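Local coordinates for protein retinol dehydratase (Spodoptera frugiperda, PDB 1FMJ) that binds retinol and adenosine 3',5'-diphosphate in a sulfotransferase-type fold and probably converts retinol by dehydration, at residues P8-L16 against L50-N58. Numbering follows the deposited sequence.
Sequences PFPYEFREL and LKDAANIYN
An aromatic cluster fastens the N-terminal arm of this sulfotransferase-family chain, which leads into the short edge strand 13-14, against the helix 53-57 and the turn before it. F9 and Y57 form a T-shaped pair: the edge of F9 points at the face of Y57, with centroids 5.5 Å apart and planes at 78°. Both side chains start with CG anti to the backbone N (chi1 -158° in F9), which brings the rings together between arm and helix. F9 also lies along the helix backbone, A53 C and A54 N standing over one ring face toward its rim; its CZ meets A53 CB at 3.6 Å, while its CB approaches A54 CB at 4.0 Å. P10 and Y57 point toward each other, P10 CD 3.6 Å from Y57 CE2 and on the same side of that ring as F9. Y11 crosses Y57 at about a right angle and more loosely, CE1 to CE1 4.1 Å, while Y11 OH is hydrogen-bonded to S168 O. Farther along, L50 CD1 sits 3.3 Å from the centroid of the F13 ring and 8° off its normal, a centred CH-pi contact. N58 ND2 and N58 N both donate hydrogen bonds to A54 O, from opposite faces of its carbonyl plane, closing the helix end. The packing is apolar, away from the ligand sites: the arm reaches helix 53-57 through an aromatic-proline cluster, and the edge strand of a three-stranded antiparallel sheet reaches the preceding turn.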
loop_
_atom_site.group_PDB
_atom_site.type_symbol
_atom_site.label_atom_id
_atom_site.label_comp_id
_atom_site.label_asym_id
_atom_site.label_seq_id
_atom_site.Cartn_x
_atom_site.Cartn_y
_atom_site.Cartn_z
ATOM N N PRO A 8 -23.116 -2.423 11.058
ATOM C CA PRO A 8 -23.589 -3.629 10.327
ATOM C C PRO A 8 -22.925 -3.705 8.951
ATOM O O PRO A 8 -23.236 -2.907 8.067
ATOM C CB PRO A 8 -25.101 -3.501 10.174
ATOM C CG PRO A 8 -25.450 -2.441 11.237
ATOM C CD PRO A 8 -24.242 -1.498 11.283
ATOM N N PHE A 9 -22.021 -4.664 8.768
ATOM C CA PHE A 9 -21.318 -4.813 7.498
ATOM C C PHE A 9 -22.318 -5.033 6.363
ATOM O O PHE A 9 -22.955 -6.079 6.273
ATOM C CB PHE A 9 -20.321 -5.976 7.578
ATOM C CG PHE A 9 -19.215 -5.886 6.574
ATOM C CD1 PHE A 9 -18.414 -4.749 6.509
ATOM C CD2 PHE A 9 -18.978 -6.922 5.679
ATOM C CE1 PHE A 9 -17.395 -4.649 5.562
ATOM C CE2 PHE A 9 -17.961 -6.829 4.731
ATOM C CZ PHE A 9 -17.169 -5.690 4.673
ATOM N N PRO A 10 -22.459 -4.039 5.473
ATOM C CA PRO A 10 -23.383 -4.085 4.339
ATOM C C PRO A 10 -22.864 -4.708 3.055
ATOM O O PRO A 10 -23.511 -4.599 2.018
ATOM C CB PRO A 10 -23.725 -2.619 4.139
ATOM C CG PRO A 10 -22.395 -1.975 4.365
ATOM C CD PRO A 10 -21.861 -2.697 5.597
ATOM N N TYR A 11 -21.712 -5.366 3.111
ATOM C CA TYR A 11 -21.143 -5.945 1.905
ATOM C C TYR A 11 -21.134 -7.460 1.812
ATOM O O TYR A 11 -20.896 -8.160 2.793
ATOM C CB TYR A 11 -19.711 -5.442 1.728
ATOM C CG TYR A 11 -19.602 -3.942 1.669
ATOM C CD1 TYR A 11 -18.790 -3.250 2.561
ATOM C CD2 TYR A 11 -20.298 -3.214 0.707
ATOM C CE1 TYR A 11 -18.667 -1.867 2.497
ATOM C CE2 TYR A 11 -20.181 -1.824 0.634
ATOM C CZ TYR A 11 -19.360 -1.163 1.532
ATOM O OH TYR A 11 -19.207 0.197 1.442
ATOM N N GLU A 12 -21.399 -7.957 0.612
ATOM C CA GLU A 12 -21.370 -9.384 0.356
ATOM C C GLU A 12 -20.163 -9.575 -0.549
ATOM O O GLU A 12 -19.719 -8.628 -1.198
ATOM C CB GLU A 12 -22.628 -9.841 -0.379
ATOM C CG GLU A 12 -23.928 -9.569 0.344
ATOM C CD GLU A 12 -25.101 -10.251 -0.331
ATOM O OE1 GLU A 12 -25.117 -10.295 -1.580
ATOM O OE2 GLU A 12 -26.007 -10.733 0.382
ATOM N N PHE A 13 -19.630 -10.788 -0.589
ATOM C CA PHE A 13 -18.482 -11.066 -1.430
ATOM C C PHE A 13 -18.835 -12.212 -2.361
ATOM O O PHE A 13 -19.777 -12.966 -2.112
ATOM C CB PHE A 13 -17.269 -11.445 -0.568
ATOM C CG PHE A 13 -17.398 -12.780 0.110
ATOM C CD1 PHE A 13 -17.001 -13.948 -0.540
ATOM C CD2 PHE A 13 -17.925 -12.873 1.397
ATOM C CE1 PHE A 13 -17.123 -15.194 0.085
ATOM C CE2 PHE A 13 -18.052 -14.112 2.027
ATOM C CZ PHE A 13 -17.650 -15.273 1.370
ATOM N N ARG A 14 -18.089 -12.335 -3.445
ATOM C CA ARG A 14 -18.346 -13.412 -4.385
ATOM C C ARG A 14 -17.026 -13.957 -4.864
ATOM O O ARG A 14 -16.017 -13.244 -4.898
ATOM C CB ARG A 14 -19.148 -12.923 -5.593
ATOM C CG ARG A 14 -18.347 -12.079 -6.578
ATOM C CD ARG A 14 -19.192 -11.733 -7.790
ATOM N NE ARG A 14 -18.493 -10.887 -8.757
ATOM C CZ ARG A 14 -17.433 -11.268 -9.467
ATOM N NH1 ARG A 14 -16.937 -12.488 -9.322
ATOM N NH2 ARG A 14 -16.871 -10.425 -10.328
ATOM N N GLU A 15 -17.041 -15.232 -5.222
ATOM C CA GLU A 15 -15.857 -15.892 -5.730
ATOM C C GLU A 15 -15.657 -15.315 -7.119
ATOM O O GLU A 15 -16.560 -14.679 -7.666
ATOM C CB GLU A 15 -16.099 -17.396 -5.828
ATOM C CG GLU A 15 -16.464 -18.073 -4.510
ATOM C CD GLU A 15 -15.302 -18.128 -3.541
ATOM O OE1 GLU A 15 -14.173 -18.410 -3.997
ATOM O OE2 GLU A 15 -15.518 -17.905 -2.325
ATOM N N LEU A 16 -14.473 -15.520 -7.680
ATOM C CA LEU A 16 -14.182 -15.039 -9.021
ATOM C C LEU A 16 -14.870 -16.001 -9.991
ATOM O O LEU A 16 -14.920 -17.204 -9.738
ATOM C CB LEU A 16 -12.667 -15.042 -9.248
ATOM C CG LEU A 16 -11.897 -13.965 -8.474
ATOM C CD1 LEU A 16 -10.425 -14.334 -8.305
ATOM C CD2 LEU A 16 -12.047 -12.650 -9.219
ATOM N N LEU A 50 -11.951 -11.426 4.987
ATOM C CA LEU A 50 -13.326 -11.582 5.443
ATOM C C LEU A 50 -13.529 -11.870 6.929
ATOM O O LEU A 50 -14.595 -11.589 7.468
ATOM C CB LEU A 50 -14.024 -12.662 4.608
ATOM C CG LEU A 50 -14.147 -12.412 3.099
ATOM C CD1 LEU A 50 -14.666 -13.666 2.409
ATOM C CD2 LEU A 50 -15.075 -11.242 2.834
ATOM N N LYS A 51 -12.532 -12.437 7.601
ATOM C CA LYS A 51 -12.684 -12.723 9.025
ATOM C C LYS A 51 -12.586 -11.454 9.884
ATOM O O LYS A 51 -12.975 -11.453 11.050
ATOM C CB LYS A 51 -11.634 -13.751 9.475
ATOM C CG LYS A 51 -10.195 -13.290 9.299
ATOM C CD LYS A 51 -9.177 -14.399 9.559
ATOM C CE LYS A 51 -7.753 -13.862 9.396
ATOM N NZ LYS A 51 -6.702 -14.908 9.535
ATOM N N ASP A 52 -12.092 -10.363 9.302
ATOM C CA ASP A 52 -11.931 -9.118 10.056
ATOM C C ASP A 52 -12.574 -7.901 9.378
ATOM O O ASP A 52 -12.454 -6.776 9.868
ATOM C CB ASP A 52 -10.432 -8.879 10.281
ATOM C CG ASP A 52 -10.144 -7.833 11.350
ATOM O OD1 ASP A 52 -10.801 -7.855 12.406
ATOM O OD2 ASP A 52 -9.236 -7.002 11.148
ATOM N N ALA A 53 -13.269 -8.121 8.265
ATOM C CA ALA A 53 -13.896 -7.017 7.526
ATOM C C ALA A 53 -14.900 -6.190 8.333
ATOM O O ALA A 53 -14.855 -4.960 8.317
ATOM C CB ALA A 53 -14.560 -7.549 6.257
ATOM N N ALA A 54 -15.806 -6.861 9.036
ATOM C CA ALA A 54 -16.808 -6.167 9.846
ATOM C C ALA A 54 -16.154 -5.386 10.991
ATOM O O ALA A 54 -16.523 -4.240 11.266
ATOM C CB ALA A 54 -17.798 -7.165 10.397
ATOM N N ASN A 55 -15.184 -6.011 11.653
ATOM C CA ASN A 55 -14.473 -5.369 12.754
ATOM C C ASN A 55 -13.777 -4.100 12.283
ATOM O O ASN A 55 -13.789 -3.080 12.973
ATOM C CB ASN A 55 -13.429 -6.317 13.340
ATOM C CG ASN A 55 -14.036 -7.361 14.249
ATOM O OD1 ASN A 55 -13.338 -8.236 14.745
ATOM N ND2 ASN A 55 -15.339 -7.275 14.471
ATOM N N ILE A 56 -13.171 -4.165 11.102
ATOM C CA ILE A 56 -12.476 -3.007 10.558
ATOM C C ILE A 56 -13.476 -1.928 10.152
ATOM O O ILE A 56 -13.180 -0.742 10.207
ATOM C CB ILE A 56 -11.597 -3.411 9.355
ATOM C CG1 ILE A 56 -10.381 -4.197 9.860
ATOM C CG2 ILE A 56 -11.145 -2.179 8.591
ATOM C CD1 ILE A 56 -9.617 -4.940 8.771
ATOM N N TYR A 57 -14.670 -2.350 9.760
ATOM C CA TYR A 57 -15.713 -1.420 9.357
ATOM C C TYR A 57 -16.213 -0.689 10.602
ATOM O O TYR A 57 -16.679 0.447 10.533
ATOM C CB TYR A 57 -16.864 -2.193 8.710
ATOM C CG TYR A 57 -17.847 -1.335 7.949
ATOM C CD1 TYR A 57 -17.457 -0.647 6.798
ATOM C CD2 TYR A 57 -19.170 -1.209 8.378
ATOM C CE1 TYR A 57 -18.360 0.148 6.094
ATOM C CE2 TYR A 57 -20.080 -0.417 7.683
ATOM C CZ TYR A 57 -19.669 0.257 6.541
ATOM O OH TYR A 57 -20.566 1.041 5.854
ATOM N N ASN A 58 -16.094 -1.349 11.746
ATOM C CA ASN A 58 -16.551 -0.776 13.003
ATOM C C ASN A 58 -15.424 -0.429 13.969
ATOM O O ASN A 58 -15.683 -0.144 15.130
ATOM C CB ASN A 58 -17.512 -1.755 13.683
ATOM C CG ASN A 58 -18.822 -1.892 12.936
ATOM O OD1 ASN A 58 -19.694 -1.022 13.029
ATOM N ND2 ASN A 58 -18.961 -2.976 12.170
#